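Local coordinates for protein lipase (Rhizopus chinensis, PDB 6A0W) that probably hydrolyses ester bonds of triacylglycerols as a secreted fungal class 3 lipase of the alpha/beta-hydrolase clan, at residues Gln145-Lys148 with Asp149-Val153. Sequence-based numbering, arbitrary orientation.
Sequences QVVK and DYFPV
The carbonyl oxygen of V146 accepts two backbone hydrogen bonds, one from the residue three positions on and one from the residue four positions on. Y150 N lies 3.1 Å from V146 O and almost in line with the C=O bond. D149 N approaches V146 O at 2.8 Å from well above the carbonyl plane. This second bond is bent, with an N-H...O angle of 131°, and marks a local tightening of the turn. F151 N makes the next four-residue bond, 3.1 Å from V147 O. Proline then interrupts the ladder: P152 has no N-H to give to K148 O, and its ring carbon CG rests 3.5 Å from that oxygen. Among the side chains, V147 CG2 carries the packing. The valine torsion (chi1 66°) sets CG2 opposite the backbone N, from where it meets F151 CB at 4.0 Å, the two side chains running alongside each other, and Y150 CE2 at 4.2 Å. The Y150 ring turns its edge to V146 O, with CD2 3.6 Å away, while the hydroxyls of Y150 and Y143 share a hydrogen bond. Beyond the segments, F107 packs edge-to-face with Y150, and R188 makes a cation-pi contact with F151. Helix 137-160, kinked and with a proline at one of its breaks, thus packs between strands 78-85, 90-97 and 102-108 and helix 173-188 in an alpha/beta-hydrolase fold.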
loop_
_atom_site.group_PDB
_atom_site.type_symbol
_atom_site.label_atom_id
_atom_site.label_comp_id
_atom_site.label_asym_id
_atom_site.label_seq_id
_atom_site.Cartn_x
_atom_site.Cartn_y
_atom_site.Cartn_z
ATOM N N GLN A 145 -5.190 14.920 7.813
ATOM C CA GLN A 145 -6.652 14.924 7.980
ATOM C C GLN A 145 -7.177 13.656 8.621
ATOM O O GLN A 145 -7.965 13.709 9.569
ATOM C CB GLN A 145 -7.380 15.120 6.649
ATOM C CG GLN A 145 -7.084 16.429 5.932
ATOM C CD GLN A 145 -7.540 17.624 6.779
ATOM O OE1 GLN A 145 -8.685 17.658 7.265
ATOM N NE2 GLN A 145 -6.586 18.470 7.152
ATOM N N VAL A 146 -6.719 12.499 8.164
ATOM C CA VAL A 146 -7.365 11.260 8.618
ATOM C C VAL A 146 -6.825 10.738 9.944
ATOM O O VAL A 146 -7.523 9.949 10.636
ATOM C CB VAL A 146 -7.352 10.145 7.539
ATOM C CG1 VAL A 146 -8.122 10.622 6.311
ATOM C CG2 VAL A 146 -5.928 9.768 7.178
ATOM N N VAL A 147 -5.626 11.211 10.332
ATOM C CA VAL A 147 -5.017 10.723 11.591
ATOM C C VAL A 147 -5.931 10.955 12.806
ATOM O O VAL A 147 -6.058 10.096 13.671
ATOM C CB VAL A 147 -3.583 11.276 11.818
ATOM C CG1 VAL A 147 -3.574 12.778 12.044
ATOM C CG2 VAL A 147 -2.968 10.621 13.017
ATOM N N LYS A 148 -6.706 12.035 12.782
ATOM C CA LYS A 148 -7.600 12.365 13.896
ATOM C C LYS A 148 -8.695 11.343 13.980
ATOM O O LYS A 148 -9.232 11.094 15.053
ATOM C CB LYS A 148 -8.267 13.723 13.636
ATOM C CG LYS A 148 -7.253 14.846 13.522
ATOM C CD LYS A 148 -7.824 16.058 12.806
ATOM C CE LYS A 148 -6.984 17.295 13.089
ATOM N NZ LYS A 148 -7.481 18.435 12.277
ATOM N N ASP A 149 -9.107 10.814 12.831
ATOM C CA ASP A 149 -10.217 9.871 12.802
ATOM C C ASP A 149 -9.770 8.494 13.277
ATOM O O ASP A 149 -10.552 7.761 13.873
ATOM C CB ASP A 149 -10.772 9.762 11.365
ATOM C CG ASP A 149 -11.191 11.095 10.801
ATOM O OD1 ASP A 149 -11.719 11.874 11.620
ATOM O OD2 ASP A 149 -11.008 11.347 9.577
ATOM N N TYR A 150 -8.610 8.019 12.824
ATOM C CA TYR A 150 -8.306 6.594 13.068
ATOM C C TYR A 150 -7.425 6.286 14.295
ATOM O O TYR A 150 -7.550 5.211 14.859
ATOM C CB TYR A 150 -7.721 5.914 11.804
ATOM C CG TYR A 150 -6.241 5.933 11.756
ATOM C CD1 TYR A 150 -5.504 4.936 12.354
ATOM C CD2 TYR A 150 -5.568 6.983 11.194
ATOM C CE1 TYR A 150 -4.134 5.005 12.403
ATOM C CE2 TYR A 150 -4.188 7.037 11.221
ATOM C CZ TYR A 150 -3.476 6.054 11.839
ATOM O OH TYR A 150 -2.081 6.137 11.917
ATOM N N PHE A 151 -6.457 7.152 14.590
ATOM C CA PHE A 151 -5.455 6.886 15.610
ATOM C C PHE A 151 -6.054 6.548 16.976
ATOM O O PHE A 151 -5.703 5.506 17.547
ATOM C CB PHE A 151 -4.490 8.067 15.715
ATOM C CG PHE A 151 -3.198 7.726 16.417
ATOM C CD1 PHE A 151 -2.136 7.209 15.713
ATOM C CD2 PHE A 151 -3.074 7.876 17.786
ATOM C CE1 PHE A 151 -1.004 6.781 16.351
ATOM C CE2 PHE A 151 -1.934 7.456 18.444
ATOM C CZ PHE A 151 -0.894 6.919 17.720
ATOM N N PRO A 152 -7.045 7.338 17.459
ATOM C CA PRO A 152 -7.614 7.026 18.801
ATOM C C PRO A 152 -8.286 5.685 18.818
ATOM O O PRO A 152 -8.283 5.002 19.830
ATOM C CB PRO A 152 -8.674 8.113 19.036
ATOM C CG PRO A 152 -8.533 9.079 17.885
ATOM C CD PRO A 152 -7.382 8.707 17.021
ATOM N N VAL A 153 -8.913 5.335 17.699
ATOM C CA VAL A 153 -9.624 4.075 17.585
ATOM C C VAL A 153 -8.663 2.887 17.600
ATOM O O VAL A 153 -8.950 1.894 18.259
ATOM C CB VAL A 153 -10.460 4.035 16.291
ATOM C CG1 VAL A 153 -11.265 2.746 16.228
ATOM C CG2 VAL A 153 -11.394 5.245 16.251
#